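PDB 6AQZ: gdp-l-fucose synthetase from Naegleria fowleri, which converts GDP-4-keto-6-deoxy-D-mannose to GDP-L-fucose by epimerisation and NADPH-dependent reduction, as a short-chain dehydrogenase/reductase of the epimerase/dehydratase family. Local coordinates for the interface of chains A and B. Coordinates in Å, arbitrary orientation; residue numbers count along the deposited sequence, not the author numbering. Chains: chain A/B, gdp-l-fucose synthetase.

The three contacts sample one two-fold interface between chains A and B, so each has a twin with the chains exchanged. Contacts 2 and 3 lie about 10 Å apart between the centres of their C-alpha atoms and share A:Trp102; both are built on helices 98-118 and 156-179, which pack against the same pair of the other chain. Contact 1, about 15 Å from contact 2 and 16 Å from contact 3 by the same measure, pairs the 147-150 loops. B:Tyr160 in contact 1 and its counterpart A:Tyr160 in contact 2 tie the loop to the helices. The layout fits the four-helix dimer interface common in this family.

Contact 1: the interface of chains A and B. Residues chain A 147-150; chain B 147-150, 160.
Two copies of the loop 147-150 run past each other across the two-fold axis, so that the proline of each chain sits on the carbonyl and carboxylate of the other. The tight part is made of carbon against oxygen. CD of A:Pro150 lies 3.4 Å from the backbone O of B:His147, and CG of the same ring lies 3.5 Å from OE2 of B:Glu148, so one edge of the pyrrolidine fills the angle between a main-chain oxygen and a carboxylate. The exchanged pair is nearly the same, with CD of B:Pro150 3.5 Å from O of A:His147. Each glutamate reaches its proline obliquely. In A:Glu148, CG is anti to the carbonyl carbon (chi1 -61°), and a bend at chi2 (-59°) folds the carboxylate back over B:Pro150. A:Gly149 and B:Gly149 both have a positive phi (124° in A), which turns the loop between glutamate and proline.

The looser side faces B:Tyr160. Its hydroxyl OH stays 3.8 Å from CB of A:His147, and the polar link there runs through water 1, which lies at the ring edge, in plane. That water is 2.7 Å from O of A:His147 and a longer 3.2 Å from OH of B:Tyr160. With no direct polar bond between the chains in this patch, shape and a bridging water appear to keep the loops in register, and the site probably serves as a packing cap on the dimer.

Contact 2: the interface of chains A and B. Residues chain A 98-99, 102, 153, 156-157, 160; chain B 167, 171, 174.
Helices 98-118 and 156-179 of chain A, with 3-10 helix 153-155, receive helix 156-179 of chain B, whose B:Trp171 is the main intruder with 117 Å² buried. Its CG stands anti to the carbonyl carbon (chi1 -66°), sending the indole between the two A helices. A:Ala157 covers one face, its CB 3.8 Å from the centroid of the six-membered ring in a CH-pi contact, while backbone O of B:Met167 lies over the opposite face. The far rim meets A:Trp102 at about a right angle: CZ3 of B:Trp171 lies over one indole face, offset toward the rim, 3.7 Å from CG of A:Trp102.

At the pyrrole end, NE1 of B:Trp171 gives a weak, bent hydrogen bond (134° at H) to the amide OD1 of A:Asn156, 3.0 Å away. A:Lys98, extended beyond CG, crosses the indole, and its NZ donates to backbone O of the poorly ordered A:Phe153 at 2.8 Å and to OD1 of A:Asn156 at 3.2 Å. NZ also makes a weak 3.4 Å salt bridge to OE1 of B:Glu174, so its own chain probably fixes it. Waters 2 and 3 extend the polar rim: water 3 bridges A:Lys98 N and B:Glu174 OE2, and water 2 joins A:Val99 N to B:Trp171 O, 2.9 Å from each.

Contact 3: the interface of chains A and B. Residues chain A 102-103, 106, 110, 164; chain B 102, 106, 110, 164, 168.
Helix 98-118 of each chain packs against its symmetry mate, with helix 156-179 alongside, and the backbones are helical throughout. A:Trp102 and B:Trp102 point inward, CG anti to the backbone N (chi1 171° in A), and the pyrrole N-H of each indole gives a hydrogen bond to the asparagine of the other chain. NE1 of A:Trp102 donates to the amide OD1 of B:Asn110 at 3.1 Å (154° at H). NE1 of B:Trp102 repeats this to OD1 of A:Asn110, also at 3.1 Å and straighter (165° at H). In both bonds the acceptor lies in the indole plane, but the donor sits above the amide plane, off the lone-pair direction, with ring and amide planes nearly perpendicular.

Methionine packs on the benzo ends. CG of B:Met164 abuts CH2 of A:Trp102 at 3.4 Å; bent at chi2 and chi3, the thioether chain sets CG and SD above the benzo face, offset past CH2, with A:Val106 on the other face. A:Val106 and B:Val106 each pack CG2 against the opposite indole, that of A:Val106 at the edge of B:Trp102, in plane. A:Leu103 slides antiparallel past B:Asn110, CD2 3.6 Å from CG of the amide. Between the two rings, CH2 of A:Trp102 and CH2 of B:Trp102 stand 4.0 Å apart.

Contact 1: the interface of chains A and B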
# COMPACT_ATOMS: atom_id res chain seq x y z
N HIS A 147 -10.59 -3.82 2.50
CA HIS A 147 -9.95 -3.33 1.27
C HIS A 147 -10.95 -2.92 0.19
O HIS A 147 -10.55 -2.70 -0.96
CB HIS A 147 -9.01 -4.39 0.70
CG HIS A 147 -7.95 -4.84 1.65
ND1 HIS A 147 -6.80 -4.12 1.90
CD2 HIS A 147 -7.87 -5.95 2.43
CE1 HIS A 147 -6.06 -4.75 2.79
NE2 HIS A 147 -6.69 -5.86 3.13
N GLU A 148 -12.23 -2.80 0.53
CA GLU A 148 -13.27 -2.56 -0.47
C GLU A 148 -13.43 -1.06 -0.72
O GLU A 148 -14.51 -0.48 -0.55
CB GLU A 148 -14.58 -3.18 0.00
CG GLU A 148 -14.50 -4.70 0.18
CD GLU A 148 -14.12 -5.46 -1.08
OE1 GLU A 148 -14.59 -5.09 -2.18
OE2 GLU A 148 -13.31 -6.41 -0.98
N GLY A 149 -12.33 -0.42 -1.11
CA GLY A 149 -12.39 0.99 -1.42
C GLY A 149 -11.41 1.83 -0.63
O GLY A 149 -10.84 1.40 0.38
N PRO A 150 -11.20 3.07 -1.07
CA PRO A 150 -10.16 3.89 -0.48
C PRO A 150 -10.57 4.38 0.91
O PRO A 150 -11.76 4.61 1.17
CB PRO A 150 -10.02 5.06 -1.46
CG PRO A 150 -11.36 5.16 -2.09
CD PRO A 150 -11.89 3.76 -2.17
N HIS B 147 -8.15 3.12 -7.34
CA HIS B 147 -8.18 2.66 -5.95
C HIS B 147 -9.57 2.20 -5.51
O HIS B 147 -9.81 2.06 -4.31
CB HIS B 147 -7.67 3.76 -5.02
CG HIS B 147 -6.26 4.16 -5.29
ND1 HIS B 147 -5.17 3.45 -4.82
CD2 HIS B 147 -5.75 5.19 -6.02
CE1 HIS B 147 -4.06 4.03 -5.24
NE2 HIS B 147 -4.38 5.09 -5.96
N GLU B 148 -10.48 1.97 -6.45
CA GLU B 148 -11.87 1.66 -6.11
C GLU B 148 -12.09 0.15 -5.95
O GLU B 148 -12.96 -0.45 -6.58
CB GLU B 148 -12.80 2.27 -7.15
CG GLU B 148 -12.74 3.78 -7.17
CD GLU B 148 -13.13 4.41 -5.83
OE1 GLU B 148 -14.08 3.91 -5.18
OE2 GLU B 148 -12.46 5.39 -5.43
N GLY B 149 -11.32 -0.45 -5.05
CA GLY B 149 -11.47 -1.86 -4.76
C GLY B 149 -10.18 -2.64 -4.93
O GLY B 149 -9.20 -2.14 -5.50
N PRO B 150 -10.14 -3.87 -4.41
CA PRO B 150 -8.88 -4.62 -4.42
C PRO B 150 -8.54 -5.10 -5.82
O PRO B 150 -9.43 -5.40 -6.63
CB PRO B 150 -9.17 -5.80 -3.47
CG PRO B 150 -10.66 -5.99 -3.56
CD PRO B 150 -11.24 -4.62 -3.76
N TYR B 160 -0.50 -3.74 -5.58
CA TYR B 160 -0.56 -2.81 -4.46
C TYR B 160 0.70 -1.94 -4.39
O TYR B 160 0.61 -0.73 -4.15
CB TYR B 160 -0.78 -3.59 -3.16
CG TYR B 160 -2.24 -3.83 -2.83
CD1 TYR B 160 -3.12 -2.76 -2.78
CD2 TYR B 160 -2.73 -5.10 -2.55
CE1 TYR B 160 -4.45 -2.96 -2.48
CE2 TYR B 160 -4.07 -5.31 -2.25
CZ TYR B 160 -4.92 -4.22 -2.21
OH TYR B 160 -6.26 -4.36 -1.90
O HOH W 1 -8.24 -1.87 -2.17

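Contact 2: the interface of chains A and B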
# COMPACT_ATOMS: atom_id res chain seq x y z
N LYS A 98 2.11 13.59 5.49
CA LYS A 98 1.62 12.26 5.11
C LYS A 98 2.75 11.35 4.66
O LYS A 98 2.73 10.16 4.95
CB LYS A 98 0.55 12.36 4.03
CG LYS A 98 -0.81 12.72 4.60
CD LYS A 98 -1.86 12.64 3.55
CE LYS A 98 -3.21 12.97 4.09
NZ LYS A 98 -4.17 12.98 2.96
N VAL A 99 3.79 11.92 4.03
CA VAL A 99 4.95 11.13 3.61
C VAL A 99 5.49 10.31 4.77
O VAL A 99 5.67 9.09 4.65
CB VAL A 99 6.03 12.07 3.04
CG1 VAL A 99 7.38 11.41 3.02
CG2 VAL A 99 5.67 12.48 1.63
N TRP A 102 3.37 7.31 5.85
CA TRP A 102 3.54 6.14 4.99
C TRP A 102 4.89 5.46 5.25
O TRP A 102 4.94 4.28 5.61
CB TRP A 102 3.43 6.52 3.51
CG TRP A 102 3.83 5.38 2.63
CD1 TRP A 102 4.97 5.27 1.91
CD2 TRP A 102 3.11 4.15 2.45
NE1 TRP A 102 5.01 4.06 1.28
CE2 TRP A 102 3.88 3.35 1.59
CE3 TRP A 102 1.87 3.66 2.91
CZ2 TRP A 102 3.46 2.07 1.15
CZ3 TRP A 102 1.47 2.39 2.52
CH2 TRP A 102 2.26 1.61 1.63
N PHE A 153 -9.72 10.51 3.33
CA PHE A 153 -8.57 11.28 2.87
C PHE A 153 -7.68 11.73 4.03
O PHE A 153 -6.44 11.73 3.91
CB PHE A 153 -9.08 12.47 2.07
CG PHE A 153 -8.06 13.52 1.81
CD1 PHE A 153 -7.13 13.36 0.79
CD2 PHE A 153 -8.04 14.69 2.56
CE1 PHE A 153 -6.18 14.33 0.54
CE2 PHE A 153 -7.09 15.67 2.31
CZ PHE A 153 -6.16 15.49 1.30
N ASN A 156 -5.07 8.98 5.12
CA ASN A 156 -5.01 7.83 4.22
C ASN A 156 -3.62 7.20 4.15
O ASN A 156 -3.51 6.01 3.84
CB ASN A 156 -5.55 8.18 2.83
CG ASN A 156 -4.81 9.31 2.15
OD1 ASN A 156 -3.80 9.84 2.63
ND2 ASN A 156 -5.34 9.71 1.01
N ALA A 157 -2.55 7.93 4.47
CA ALA A 157 -1.24 7.29 4.51
C ALA A 157 -1.14 6.30 5.66
O ALA A 157 -0.71 5.16 5.49
CB ALA A 157 -0.13 8.35 4.60
N TYR A 160 -3.42 3.31 4.71
CA TYR A 160 -2.88 2.39 3.72
C TYR A 160 -1.73 1.57 4.28
O TYR A 160 -1.61 0.37 3.98
CB TYR A 160 -2.43 3.14 2.45
CG TYR A 160 -3.55 3.33 1.45
CD1 TYR A 160 -4.30 2.24 0.99
CD2 TYR A 160 -3.86 4.59 0.96
CE1 TYR A 160 -5.31 2.42 0.07
CE2 TYR A 160 -4.86 4.77 0.04
CZ TYR A 160 -5.58 3.69 -0.40
OH TYR A 160 -6.60 3.91 -1.32
N MET B 167 0.17 6.70 -4.78
CA MET B 167 -0.18 7.45 -3.57
C MET B 167 1.03 8.22 -3.03
O MET B 167 0.89 9.38 -2.61
CB MET B 167 -0.75 6.51 -2.49
CG MET B 167 -2.14 5.93 -2.78
SD MET B 167 -3.40 7.16 -3.19
CE MET B 167 -3.42 8.19 -1.72
N TRP B 171 1.37 12.16 -2.07
CA TRP B 171 1.80 12.61 -0.75
C TRP B 171 3.02 13.54 -0.85
O TRP B 171 3.12 14.51 -0.08
CB TRP B 171 2.06 11.40 0.16
CG TRP B 171 0.77 10.62 0.47
CD1 TRP B 171 -0.48 11.15 0.59
CD2 TRP B 171 0.61 9.20 0.64
NE1 TRP B 171 -1.40 10.17 0.84
CE2 TRP B 171 -0.76 8.96 0.87
CE3 TRP B 171 1.48 8.11 0.63
CZ2 TRP B 171 -1.27 7.67 1.09
CZ3 TRP B 171 0.97 6.82 0.84
CH2 TRP B 171 -0.39 6.62 1.08
N GLU B 174 1.78 16.94 -1.78
CA GLU B 174 1.30 17.68 -0.62
C GLU B 174 2.45 18.31 0.14
O GLU B 174 2.37 19.47 0.54
CB GLU B 174 0.52 16.78 0.32
CG GLU B 174 -0.86 16.44 -0.09
CD GLU B 174 -1.56 15.64 1.00
OE1 GLU B 174 -2.34 14.72 0.66
OE2 GLU B 174 -1.32 15.95 2.19
O HOH W 2 3.06 14.49 2.80
O HOH W 3 1.12 15.82 4.14

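Contact 3: the interface of chains A and B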
# COMPACT_ATOMS: atom_id res chain seq x y z
N TRP A 102 3.37 7.31 5.85
CA TRP A 102 3.54 6.14 4.99
C TRP A 102 4.89 5.46 5.25
O TRP A 102 4.94 4.28 5.61
CB TRP A 102 3.43 6.52 3.51
CG TRP A 102 3.83 5.38 2.63
CD1 TRP A 102 4.97 5.27 1.91
CD2 TRP A 102 3.11 4.15 2.45
NE1 TRP A 102 5.01 4.06 1.28
CE2 TRP A 102 3.88 3.35 1.59
CE3 TRP A 102 1.87 3.66 2.91
CZ2 TRP A 102 3.46 2.07 1.15
CZ3 TRP A 102 1.47 2.39 2.52
CH2 TRP A 102 2.26 1.61 1.63
N LEU A 103 5.98 6.22 5.13
CA LEU A 103 7.32 5.62 5.18
C LEU A 103 7.61 5.00 6.54
O LEU A 103 8.06 3.85 6.61
CB LEU A 103 8.39 6.67 4.86
CG LEU A 103 8.30 7.30 3.47
CD1 LEU A 103 9.34 8.38 3.25
CD2 LEU A 103 8.36 6.17 2.44
N VAL A 106 5.31 1.86 6.91
CA VAL A 106 5.51 0.72 6.03
C VAL A 106 6.90 0.13 6.25
O VAL A 106 7.08 -1.10 6.15
CB VAL A 106 5.25 1.09 4.55
CG1 VAL A 106 6.47 1.83 3.89
CG2 VAL A 106 4.88 -0.17 3.79
N ASN A 110 7.22 -3.70 7.37
CA ASN A 110 8.00 -4.63 6.55
C ASN A 110 9.13 -5.27 7.37
O ASN A 110 9.34 -6.49 7.30
CB ASN A 110 8.54 -3.91 5.30
CG ASN A 110 7.41 -3.55 4.30
OD1 ASN A 110 6.29 -4.07 4.40
ND2 ASN A 110 7.69 -2.61 3.39
N MET A 164 -1.52 -2.47 4.18
CA MET A 164 -0.39 -3.23 3.66
C MET A 164 0.28 -4.09 4.73
O MET A 164 0.94 -5.08 4.38
CB MET A 164 0.59 -2.27 2.99
CG MET A 164 0.00 -1.55 1.75
SD MET A 164 -0.73 -2.72 0.54
CE MET A 164 -2.49 -2.43 0.75
N TRP B 102 6.35 -7.53 -3.34
CA TRP B 102 5.94 -6.37 -2.53
C TRP B 102 7.18 -5.61 -2.04
O TRP B 102 7.32 -4.41 -2.30
CB TRP B 102 5.04 -6.81 -1.35
CG TRP B 102 4.89 -5.68 -0.34
CD1 TRP B 102 5.48 -5.61 0.89
CD2 TRP B 102 4.14 -4.46 -0.50
NE1 TRP B 102 5.15 -4.43 1.50
CE2 TRP B 102 4.34 -3.70 0.67
CE3 TRP B 102 3.33 -3.93 -1.51
CZ2 TRP B 102 3.75 -2.44 0.86
CZ3 TRP B 102 2.74 -2.68 -1.32
CH2 TRP B 102 2.96 -1.94 -0.14
N VAL B 106 8.15 -1.91 -3.43
CA VAL B 106 7.83 -0.79 -2.56
C VAL B 106 9.10 -0.10 -2.04
O VAL B 106 9.12 1.11 -1.85
CB VAL B 106 6.91 -1.20 -1.39
CG1 VAL B 106 7.67 -1.95 -0.28
CG2 VAL B 106 6.29 0.02 -0.83
N ASN B 110 9.72 3.75 -2.96
CA ASN B 110 9.93 4.65 -1.83
C ASN B 110 11.26 5.38 -1.97
O ASN B 110 11.33 6.59 -1.75
CB ASN B 110 9.87 3.92 -0.47
CG ASN B 110 8.43 3.52 -0.04
OD1 ASN B 110 7.45 3.99 -0.60
ND2 ASN B 110 8.34 2.61 0.95
N MET B 164 0.62 2.05 -4.33
CA MET B 164 1.32 2.90 -3.37
C MET B 164 2.40 3.76 -4.03
O MET B 164 2.81 4.77 -3.47
CB MET B 164 1.88 2.03 -2.24
CG MET B 164 0.77 1.32 -1.43
SD MET B 164 -0.53 2.46 -0.86
CE MET B 164 -1.91 2.03 -1.90
N LEU B 168 2.21 7.60 -3.02
CA LEU B 168 3.40 8.28 -2.52
C LEU B 168 3.70 9.53 -3.34
O LEU B 168 4.19 10.52 -2.78
CB LEU B 168 4.59 7.34 -2.51
CG LEU B 168 5.81 7.98 -1.84
CD1 LEU B 168 5.43 8.56 -0.43
CD2 LEU B 168 6.93 6.94 -1.67